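Local coordinates for probable fatty acyl-CoA transferase Rv3272 (PDB 5YX6) that acts as a Family III CoA transferase that binds fatty acyl-CoAs, palmitoyl-CoA most tightly, and probably serves fatty acid metabolism, at the interface of chains A and B. Residues are numbered along the deposited sequence; one frame, centred on the assembly and turned at random. Chains: chain A/B, Uncharacterized protein Rv3272.

The three contacts run along one two-fold symmetric homodimer interface, and each recurs with the chains exchanged. The centres of their C-alpha atoms lie about 19 Å apart for contact 1 and contact 2, about 16 Å for contact 2 and contact 3, and about 26 Å for contact 1 and contact 3. Helix 173-196 and helix 206-213 serve both contact 1 and contact 2, and the loop before helix 173-196 joins contact 2 to contact 3. Contact 2 is nearest the inferred nucleophile A:Asp175, about 11 Å from its centre. Helix 173-196 carries this residue, so the dimer may help to place the active site.

Contact 1: the interface of chains A and B. Residues chain A 30, 34, 180, 183, 187, 366-369; chain B 181, 184-185, 188, 203-204, 209.
In this Family III CoA transferase dimer, helix 173-196 of each chain meets its counterpart, and B:Gln184 reaches across. Its CG stands anti to the backbone N (chi1 167°) and the chain runs on extended, so the terminal amide arrives obliquely beside A:His180 with amide and imidazole planes only 29° apart. The amide NE2 donates to ring nitrogen ND1 of A:His180 at 3.1 Å, in the ring plane and nearly straight (165° at H). The same NE2 also donates to the backbone O of A:His180 at 3.3 Å, on a carbonyl lone pair. Receiving this N-H suggests that ND1 is the unprotonated nitrogen. B:Val181 lays CG2 over one face of the imidazole, 3.8 Å from CG of A:His180 and toward the rim, so edge and face together restrain ring rotation. At the other end of the amide, OE1 of B:Gln184 meets two waters: one reaches the phenol OH of A:Tyr369, the other the backbone N of A:Ala367. A:Val30 comes tip to tip with this amide through CG1, while CD2 of A:Leu187 packs on CG of B:Gln184 at 3.8 Å. Beyond, A:Arg368 and B:Gln203 form an antiparallel beta bridge, N of A:Arg368 to O of B:Gln203 and N of B:Gln203 to O of A:Arg368, both at 2.9 Å, the first in the carbonyl plane, the second from above it. Alongside it, CB of A:Ala367 touches CB of B:Ala185 at 3.8 Å.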
loop_
_atom_site.group_PDB
_atom_site.type_symbol
_atom_site.label_atom_id
_atom_site.label_comp_id
_atom_site.label_asym_id
_atom_site.label_seq_id
_atom_site.Cartn_x
_atom_site.Cartn_y
_atom_site.Cartn_z
ATOM N N VAL A 30 10.146 0.130 -9.551
ATOM C CA VAL A 30 9.572 1.458 -9.720
ATOM C C VAL A 30 10.621 2.441 -10.221
ATOM O O VAL A 30 10.360 3.224 -11.122
ATOM C CB VAL A 30 8.954 1.997 -8.406
ATOM C CG1 VAL A 30 8.617 3.479 -8.541
ATOM C CG2 VAL A 30 7.709 1.182 -8.015
ATOM N N LEU A 34 11.022 4.462 -13.921
ATOM C CA LEU A 34 11.217 5.901 -13.982
ATOM C C LEU A 34 12.572 6.276 -14.601
ATOM O O LEU A 34 12.938 7.449 -14.639
ATOM C CB LEU A 34 11.074 6.496 -12.579
ATOM C CG LEU A 34 9.675 6.291 -11.978
ATOM C CD1 LEU A 34 9.618 6.750 -10.524
ATOM C CD2 LEU A 34 8.593 6.989 -12.812
ATOM N N HIS A 180 6.315 0.489 -2.435
ATOM C CA HIS A 180 5.948 1.811 -2.936
ATOM C C HIS A 180 6.349 2.931 -1.980
ATOM O O HIS A 180 6.690 4.027 -2.430
ATOM C CB HIS A 180 4.443 1.864 -3.240
ATOM C CG HIS A 180 4.074 1.106 -4.477
ATOM N ND1 HIS A 180 4.490 1.491 -5.733
ATOM C CD2 HIS A 180 3.406 -0.060 -4.645
ATOM C CE1 HIS A 180 4.060 0.618 -6.626
ATOM N NE2 HIS A 180 3.407 -0.337 -5.991
ATOM N N ALA A 183 10.096 3.462 -2.368
ATOM C CA ALA A 183 10.306 4.175 -3.621
ATOM C C ALA A 183 9.991 5.654 -3.440
ATOM O O ALA A 183 10.741 6.526 -3.894
ATOM C CB ALA A 183 9.456 3.576 -4.733
ATOM N N LEU A 187 12.625 8.807 -3.757
ATOM C CA LEU A 187 12.301 9.943 -4.610
ATOM C C LEU A 187 12.402 11.262 -3.840
ATOM O O LEU A 187 12.972 12.244 -4.337
ATOM C CB LEU A 187 10.905 9.775 -5.191
ATOM C CG LEU A 187 10.694 9.203 -6.596
ATOM C CD1 LEU A 187 11.959 8.640 -7.208
ATOM C CD2 LEU A 187 9.565 8.164 -6.596
ATOM N N PRO A 366 1.529 0.843 -10.795
ATOM C CA PRO A 366 0.249 1.554 -10.906
ATOM C C PRO A 366 0.307 3.001 -11.408
ATOM O O PRO A 366 -0.564 3.371 -12.190
ATOM C CB PRO A 366 -0.293 1.523 -9.468
ATOM C CG PRO A 366 0.894 1.255 -8.600
ATOM C CD PRO A 366 1.832 0.434 -9.411
ATOM N N ALA A 367 1.298 3.793 -11.013
ATOM C CA ALA A 367 1.302 5.207 -11.401
ATOM C C ALA A 367 1.583 5.411 -12.892
ATOM O O ALA A 367 2.477 4.779 -13.454
ATOM C CB ALA A 367 2.307 5.976 -10.575
ATOM N N ARG A 368 0.812 6.311 -13.509
ATOM C CA ARG A 368 0.890 6.622 -14.939
ATOM C C ARG A 368 1.241 8.097 -15.215
ATOM O O ARG A 368 0.895 8.977 -14.432
ATOM C CB ARG A 368 -0.443 6.291 -15.597
ATOM C CG ARG A 368 -1.099 5.020 -15.057
ATOM C CD ARG A 368 -2.252 4.543 -15.949
ATOM N NE ARG A 368 -1.828 3.998 -17.233
ATOM C CZ ARG A 368 -2.673 3.605 -18.181
ATOM N NH1 ARG A 368 -3.983 3.708 -17.990
ATOM N NH2 ARG A 368 -2.217 3.107 -19.320
ATOM N N TYR A 369 1.913 8.360 -16.335
ATOM C CA TYR A 369 2.423 9.701 -16.662
ATOM C C TYR A 369 2.161 10.014 -18.131
ATOM O O TYR A 369 2.175 9.113 -18.975
ATOM C CB TYR A 369 3.930 9.821 -16.357
ATOM C CG TYR A 369 4.306 9.433 -14.940
ATOM C CD1 TYR A 369 4.467 8.097 -14.590
ATOM C CD2 TYR A 369 4.486 10.394 -13.951
ATOM C CE1 TYR A 369 4.796 7.728 -13.304
ATOM C CE2 TYR A 369 4.825 10.030 -12.649
ATOM C CZ TYR A 369 4.974 8.692 -12.339
ATOM O OH TYR A 369 5.308 8.300 -11.066
ATOM N N VAL B 181 1.026 5.915 -3.193
ATOM C CA VAL B 181 1.407 5.791 -4.589
ATOM C C VAL B 181 1.269 7.136 -5.307
ATOM O O VAL B 181 2.121 7.501 -6.115
ATOM C CB VAL B 181 0.585 4.701 -5.284
ATOM C CG1 VAL B 181 0.750 4.765 -6.791
ATOM C CG2 VAL B 181 1.000 3.326 -4.734
ATOM N N GLN B 184 4.145 9.287 -4.200
ATOM C CA GLN B 184 5.284 8.799 -4.972
ATOM C C GLN B 184 5.299 9.385 -6.387
ATOM O O GLN B 184 6.322 9.866 -6.860
ATOM C CB GLN B 184 5.247 7.271 -5.034
ATOM C CG GLN B 184 6.181 6.633 -6.050
ATOM C CD GLN B 184 5.705 5.248 -6.467
ATOM O OE1 GLN B 184 5.279 5.039 -7.605
ATOM N NE2 GLN B 184 5.754 4.297 -5.538
ATOM N N ALA B 185 4.159 9.344 -7.059
ATOM C CA ALA B 185 4.068 9.842 -8.430
ATOM C C ALA B 185 4.214 11.370 -8.508
ATOM O O ALA B 185 4.772 11.903 -9.464
ATOM C CB ALA B 185 2.765 9.410 -9.047
ATOM N N ALA B 188 7.943 11.929 -8.147
ATOM C CA ALA B 188 8.592 11.629 -9.423
ATOM C C ALA B 188 8.418 12.780 -10.411
ATOM O O ALA B 188 9.356 13.148 -11.115
ATOM C CB ALA B 188 8.043 10.340 -10.009
ATOM N N GLN B 203 -1.425 10.303 -13.215
ATOM C CA GLN B 203 -2.675 9.594 -12.938
ATOM C C GLN B 203 -2.479 8.300 -12.132
ATOM O O GLN B 203 -1.639 7.459 -12.444
ATOM C CB GLN B 203 -3.402 9.304 -14.254
ATOM C CG GLN B 203 -3.924 10.587 -14.906
ATOM C CD GLN B 203 -4.561 10.369 -16.262
ATOM O OE1 GLN B 203 -3.878 10.343 -17.289
ATOM N NE2 GLN B 203 -5.882 10.213 -16.276
ATOM N N VAL B 204 -3.261 8.176 -11.070
ATOM C CA VAL B 204 -3.251 7.001 -10.226
ATOM C C VAL B 204 -4.685 6.566 -10.004
ATOM O O VAL B 204 -5.506 7.345 -9.524
ATOM C CB VAL B 204 -2.572 7.261 -8.874
ATOM C CG1 VAL B 204 -2.734 6.050 -7.959
ATOM C CG2 VAL B 204 -1.088 7.606 -9.059
ATOM N N VAL B 209 -3.912 0.261 -8.222
ATOM C CA VAL B 209 -3.174 0.001 -7.001
ATOM C C VAL B 209 -3.619 -1.325 -6.394
ATOM O O VAL B 209 -2.792 -2.160 -6.011
ATOM C CB VAL B 209 -3.364 1.137 -5.985
ATOM C CG1 VAL B 209 -2.715 0.783 -4.664
ATOM C CG2 VAL B 209 -2.817 2.462 -6.547
HETATM O O HOH W 1 5.686 5.848 -10.481
HETATM O O HOH W 2 3.643 3.207 -9.256
#

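Contact 2: the interface of chains A and B. Residues chain A 155, 169, 173, 212-214, 217; chain B 170-173, 176-177.
This mainly apolar homodimer interface locks the two subunits across the two-fold axis by plugging an aromatic ring of one into the other, with a few polar bonds beside it. B:Phe171 is the plug, its CG in the crowded position between backbone N and carbonyl carbon (chi1 57°), which sends the ring into chain A. CG of A:Gln214 lies over the centre of one ring face, 4.0 Å from the centroid, in CH-pi contact. The extended side chain of A:Met155 runs at about a right angle to that of B:Phe171, its CG 3.9 Å from CZ, while A:Ile169 and A:Leu173 meet the ring tip to tip. A:Leu173 and B:Leu173, both with CG in the crowded position, cross and touch through CD1 atoms 3.8 Å apart. Next to this core, A:Leu213 slides past B:Asn176 in the opposite direction, CD2 3.8 Å from CB of B:Asn176. ND2 of B:Asn176 donates to the backbone O of A:Leu213 at 3.0 Å, bent (132° at H) and from above the carbonyl plane. A water on this O also meets OE1 of A:Gln217 and the backbone N of B:Gln172. Since B:Phe171 shortly precedes the inferred nucleophile B:Asp175, its anchoring may steady the start of the catalytic helix and the active site.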
loop_
_atom_site.group_PDB
_atom_site.type_symbol
_atom_site.label_atom_id
_atom_site.label_comp_id
_atom_site.label_asym_id
_atom_site.label_seq_id
_atom_site.Cartn_x
_atom_site.Cartn_y
_atom_site.Cartn_z
ATOM N N MET A 155 -3.575 -7.039 11.466
ATOM C CA MET A 155 -4.400 -7.116 10.262
ATOM C C MET A 155 -5.381 -8.289 10.213
ATOM O O MET A 155 -6.116 -8.429 9.235
ATOM C CB MET A 155 -3.507 -7.160 9.025
ATOM C CG MET A 155 -2.844 -5.828 8.745
ATOM S SD MET A 155 -1.830 -5.841 7.262
ATOM C CE MET A 155 -1.698 -4.074 6.962
ATOM N N ILE A 169 -4.820 -12.682 5.461
ATOM C CA ILE A 169 -5.041 -12.149 4.124
ATOM C C ILE A 169 -4.094 -12.833 3.140
ATOM O O ILE A 169 -2.886 -12.816 3.325
ATOM C CB ILE A 169 -4.858 -10.619 4.084
ATOM C CG1 ILE A 169 -5.936 -9.945 4.933
ATOM C CG2 ILE A 169 -4.942 -10.105 2.661
ATOM C CD1 ILE A 169 -5.629 -8.518 5.316
ATOM N N LEU A 173 0.092 -7.768 0.877
ATOM C CA LEU A 173 -0.197 -6.347 0.829
ATOM C C LEU A 173 0.895 -5.542 1.517
ATOM O O LEU A 173 1.195 -4.426 1.105
ATOM C CB LEU A 173 -1.552 -6.036 1.469
ATOM C CG LEU A 173 -1.629 -6.124 2.992
ATOM C CD1 LEU A 173 -2.652 -5.153 3.544
ATOM C CD2 LEU A 173 -1.950 -7.542 3.422
ATOM N N GLY A 212 0.384 1.924 9.393
ATOM C CA GLY A 212 -0.137 3.022 8.604
ATOM C C GLY A 212 -1.362 2.664 7.788
ATOM O O GLY A 212 -2.294 3.449 7.700
ATOM N N LEU A 213 -1.367 1.481 7.188
ATOM C CA LEU A 213 -2.521 1.036 6.409
ATOM C C LEU A 213 -3.796 0.883 7.245
ATOM O O LEU A 213 -4.892 0.981 6.711
ATOM C CB LEU A 213 -2.200 -0.283 5.695
ATOM C CG LEU A 213 -1.094 -0.194 4.631
ATOM C CD1 LEU A 213 -0.781 -1.576 4.074
ATOM C CD2 LEU A 213 -1.481 0.766 3.494
ATOM N N GLN A 214 -3.639 0.678 8.551
ATOM C CA GLN A 214 -4.766 0.485 9.460
ATOM C C GLN A 214 -4.985 1.685 10.378
ATOM O O GLN A 214 -5.632 1.570 11.419
ATOM C CB GLN A 214 -4.537 -0.744 10.344
ATOM C CG GLN A 214 -4.037 -1.986 9.660
ATOM C CD GLN A 214 -3.539 -2.999 10.675
ATOM O OE1 GLN A 214 -4.316 -3.810 11.189
ATOM N NE2 GLN A 214 -2.244 -2.958 10.974
ATOM N N GLN A 217 -8.574 2.730 12.069
ATOM C CA GLN A 217 -9.007 1.769 13.075
ATOM C C GLN A 217 -8.105 1.732 14.292
ATOM O O GLN A 217 -8.581 1.552 15.405
ATOM C CB GLN A 217 -9.120 0.369 12.472
ATOM C CG GLN A 217 -10.404 0.159 11.680
ATOM C CD GLN A 217 -10.465 0.990 10.428
ATOM O OE1 GLN A 217 -9.442 1.240 9.784
ATOM N NE2 GLN A 217 -11.669 1.442 10.075
ATOM N N PRO B 170 -11.761 -4.997 6.836
ATOM C CA PRO B 170 -12.304 -3.897 7.636
ATOM C C PRO B 170 -11.352 -2.728 7.869
ATOM O O PRO B 170 -11.604 -1.959 8.793
ATOM C CB PRO B 170 -12.622 -4.573 8.972
ATOM C CG PRO B 170 -11.589 -5.628 9.089
ATOM C CD PRO B 170 -11.248 -6.086 7.686
ATOM N N PHE B 171 -10.290 -2.581 7.086
ATOM C CA PHE B 171 -9.538 -1.323 7.119
ATOM C C PHE B 171 -9.301 -0.851 5.694
ATOM O O PHE B 171 -9.461 -1.606 4.738
ATOM C CB PHE B 171 -8.218 -1.456 7.890
ATOM C CG PHE B 171 -7.309 -2.526 7.371
ATOM C CD1 PHE B 171 -6.379 -2.238 6.379
ATOM C CD2 PHE B 171 -7.373 -3.815 7.875
ATOM C CE1 PHE B 171 -5.535 -3.218 5.896
ATOM C CE2 PHE B 171 -6.527 -4.804 7.400
ATOM C CZ PHE B 171 -5.605 -4.507 6.408
ATOM N N GLN B 172 -8.950 0.415 5.547
ATOM C CA GLN B 172 -8.975 1.031 4.232
ATOM C C GLN B 172 -7.620 0.905 3.571
ATOM O O GLN B 172 -6.912 1.897 3.404
ATOM C CB GLN B 172 -9.395 2.507 4.333
ATOM C CG GLN B 172 -10.880 2.730 4.621
ATOM C CD GLN B 172 -11.323 2.198 5.969
ATOM O OE1 GLN B 172 -10.947 2.728 7.017
ATOM N NE2 GLN B 172 -12.135 1.142 5.950
ATOM N N LEU B 173 -7.261 -0.313 3.181
ATOM C CA LEU B 173 -5.920 -0.531 2.656
ATOM C C LEU B 173 -5.779 0.045 1.251
ATOM O O LEU B 173 -4.693 0.465 0.870
ATOM C CB LEU B 173 -5.551 -2.010 2.650
ATOM C CG LEU B 173 -6.238 -2.846 1.582
ATOM C CD1 LEU B 173 -5.354 -3.991 1.161
ATOM C CD2 LEU B 173 -7.563 -3.349 2.093
ATOM N N ASN B 176 -5.317 3.952 1.660
ATOM C CA ASN B 176 -4.024 4.342 2.208
ATOM C C ASN B 176 -2.848 3.957 1.301
ATOM O O ASN B 176 -1.888 4.713 1.177
ATOM C CB ASN B 176 -3.855 3.748 3.597
ATOM C CG ASN B 176 -4.801 4.380 4.607
ATOM O OD1 ASN B 176 -4.901 5.600 4.696
ATOM N ND2 ASN B 176 -5.514 3.550 5.362
ATOM N N ALA B 177 -2.922 2.796 0.655
ATOM C CA ALA B 177 -1.917 2.445 -0.341
ATOM C C ALA B 177 -1.953 3.417 -1.526
ATOM O O ALA B 177 -0.912 3.777 -2.067
ATOM C CB ALA B 177 -2.109 1.012 -0.821
HETATM O O HOH W 3 -7.608 1.999 7.357
#

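Contact 3: the interface of chains A and B. Residues chain A 252-253, 262, 330-333; chain B 147-148, 151-152, 156, 166, 168.
The best-held polar atom is the oxygen of a bridging water, gripped by four groups: O of B:Ala151 at 2.8 Å, OG1 of B:Thr156 at 2.7 Å, N of B:Thr156 at 3.1 Å and O of A:His333. It thus pins the end of helix 146-152 to the loop after strand 328-331 in this homodimer contact, where N of A:His333 also bonds weakly to O of B:Ala151. OG1 of B:Thr156 occupies the crowded position between backbone N and carbonyl carbon (chi1 71°), from where it faces the water. Apolar packing carries the rest. A:Val262 spans one turn of helix 146-152, CG1 3.6 Å from CD2 of B:Leu147 and CG2 3.8 Å from CB of B:Ala151. A:Cys330 puts SG likewise in the crowded position (chi1 66°), against CG1 of B:Val148 at 3.6 Å and CB of B:Glu152. B:Glu152, extended beyond a CG anti to the backbone N, lies alongside A:His333 and points the same way, their carboxylate and ring planes 46° apart. Its OE2 stays 5.0 Å from NE2 of A:His333, a separation at which a charged imidazole could still feel the carboxylate. At the far end, CD1 of B:Ile168 rests 3.4 Å from OD1 of A:Asp252, whose anti lone pair takes the backbone N-H of A:Ala253.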
loop_
_atom_site.group_PDB
_atom_site.type_symbol
_atom_site.label_atom_id
_atom_site.label_comp_id
_atom_site.label_asym_id
_atom_site.label_seq_id
_atom_site.Cartn_x
_atom_site.Cartn_y
_atom_site.Cartn_z
ATOM N N ASP A 252 -21.915 -2.669 2.165
ATOM C CA ASP A 252 -21.587 -4.039 2.504
ATOM C C ASP A 252 -21.797 -4.951 1.307
ATOM O O ASP A 252 -21.999 -4.488 0.185
ATOM C CB ASP A 252 -22.447 -4.508 3.685
ATOM C CG ASP A 252 -21.738 -5.528 4.570
ATOM O OD1 ASP A 252 -20.969 -6.360 4.036
ATOM O OD2 ASP A 252 -21.948 -5.497 5.803
ATOM N N ALA A 253 -21.709 -6.251 1.557
ATOM C CA ALA A 253 -22.047 -7.275 0.583
ATOM C C ALA A 253 -23.408 -7.861 0.969
ATOM O O ALA A 253 -23.673 -8.097 2.154
ATOM C CB ALA A 253 -20.972 -8.361 0.535
ATOM N N VAL A 262 -22.038 -6.190 -3.916
ATOM C CA VAL A 262 -21.481 -5.175 -3.039
ATOM C C VAL A 262 -22.098 -3.811 -3.358
ATOM O O VAL A 262 -22.024 -3.361 -4.492
ATOM C CB VAL A 262 -19.951 -5.105 -3.193
ATOM C CG1 VAL A 262 -19.380 -3.998 -2.335
ATOM C CG2 VAL A 262 -19.323 -6.458 -2.852
ATOM N N CYS A 330 -20.986 -3.414 -7.257
ATOM C CA CYS A 330 -20.212 -4.321 -8.104
ATOM C C CYS A 330 -20.343 -5.758 -7.635
ATOM O O CYS A 330 -20.817 -6.013 -6.529
ATOM C CB CYS A 330 -18.735 -3.934 -8.098
ATOM S SG CYS A 330 -17.969 -4.175 -6.473
ATOM N N LEU A 331 -19.934 -6.697 -8.484
ATOM C CA LEU A 331 -19.746 -8.086 -8.050
ATOM C C LEU A 331 -18.438 -8.202 -7.285
ATOM O O LEU A 331 -17.477 -7.465 -7.558
ATOM C CB LEU A 331 -19.725 -9.054 -9.236
ATOM C CG LEU A 331 -20.937 -9.070 -10.165
ATOM C CD1 LEU A 331 -20.709 -10.058 -11.298
ATOM C CD2 LEU A 331 -22.209 -9.386 -9.391
ATOM N N ALA A 332 -18.376 -9.149 -6.360
ATOM C CA ALA A 332 -17.115 -9.476 -5.711
ATOM C C ALA A 332 -16.362 -10.482 -6.567
ATOM O O ALA A 332 -16.445 -11.683 -6.331
ATOM C CB ALA A 332 -17.355 -10.024 -4.322
ATOM N N HIS A 333 -15.654 -9.984 -7.576
ATOM C CA HIS A 333 -14.945 -10.836 -8.528
ATOM C C HIS A 333 -13.858 -11.646 -7.852
ATOM O O HIS A 333 -13.222 -11.175 -6.906
ATOM C CB HIS A 333 -14.289 -10.020 -9.643
ATOM C CG HIS A 333 -15.240 -9.218 -10.473
ATOM N ND1 HIS A 333 -16.095 -9.791 -11.389
ATOM C CD2 HIS A 333 -15.433 -7.880 -10.561
ATOM C CE1 HIS A 333 -16.791 -8.841 -11.989
ATOM N NE2 HIS A 333 -16.407 -7.672 -11.505
ATOM N N LEU B 147 -14.015 0.249 -0.185
ATOM C CA LEU B 147 -14.688 -1.030 -0.024
ATOM C C LEU B 147 -15.157 -1.636 -1.352
ATOM O O LEU B 147 -14.994 -2.833 -1.590
ATOM C CB LEU B 147 -15.862 -0.845 0.937
ATOM C CG LEU B 147 -16.686 -2.036 1.390
ATOM C CD1 LEU B 147 -17.176 -1.755 2.801
ATOM C CD2 LEU B 147 -17.841 -2.258 0.453
ATOM N N VAL B 148 -15.712 -0.807 -2.226
ATOM C CA VAL B 148 -16.244 -1.300 -3.484
ATOM C C VAL B 148 -15.146 -1.573 -4.506
ATOM O O VAL B 148 -15.185 -2.575 -5.224
ATOM C CB VAL B 148 -17.259 -0.298 -4.087
ATOM C CG1 VAL B 148 -17.644 -0.707 -5.492
ATOM C CG2 VAL B 148 -18.486 -0.206 -3.205
ATOM N N ALA B 151 -13.383 -4.901 -3.651
ATOM C CA ALA B 151 -14.152 -6.092 -4.017
ATOM C C ALA B 151 -14.153 -6.314 -5.532
ATOM O O ALA B 151 -14.110 -7.443 -6.015
ATOM C CB ALA B 151 -15.582 -5.973 -3.503
ATOM N N GLU B 152 -14.226 -5.222 -6.278
ATOM C CA GLU B 152 -14.232 -5.286 -7.726
ATOM C C GLU B 152 -12.859 -5.671 -8.288
ATOM O O GLU B 152 -12.762 -6.248 -9.376
ATOM C CB GLU B 152 -14.690 -3.950 -8.291
ATOM C CG GLU B 152 -14.935 -3.971 -9.770
ATOM C CD GLU B 152 -15.793 -2.812 -10.212
ATOM O OE1 GLU B 152 -16.203 -2.015 -9.333
ATOM O OE2 GLU B 152 -16.048 -2.698 -11.431
ATOM N N THR B 156 -11.605 -10.162 -2.244
ATOM C CA THR B 156 -12.359 -11.061 -1.372
ATOM C C THR B 156 -11.999 -12.522 -1.640
ATOM O O THR B 156 -12.418 -13.420 -0.910
ATOM C CB THR B 156 -13.908 -10.895 -1.555
ATOM O OG1 THR B 156 -14.312 -11.418 -2.828
ATOM C CG2 THR B 156 -14.334 -9.429 -1.444
ATOM N N PRO B 166 -18.999 -12.800 1.168
ATOM C CA PRO B 166 -17.635 -12.416 0.777
ATOM C C PRO B 166 -16.961 -11.646 1.897
ATOM O O PRO B 166 -17.595 -10.799 2.529
ATOM C CB PRO B 166 -17.846 -11.534 -0.456
ATOM C CG PRO B 166 -19.204 -11.931 -0.979
ATOM C CD PRO B 166 -20.013 -12.292 0.233
ATOM N N ILE B 168 -14.973 -8.907 3.597
ATOM C CA ILE B 168 -14.605 -7.516 3.382
ATOM C C ILE B 168 -13.567 -7.087 4.400
ATOM O O ILE B 168 -13.834 -7.082 5.602
ATOM C CB ILE B 168 -15.815 -6.579 3.498
ATOM C CG1 ILE B 168 -16.854 -6.916 2.432
ATOM C CG2 ILE B 168 -15.378 -5.115 3.405
ATOM C CD1 ILE B 168 -18.030 -6.000 2.467
HETATM O O HOH W 4 -13.329 -9.873 -4.839
#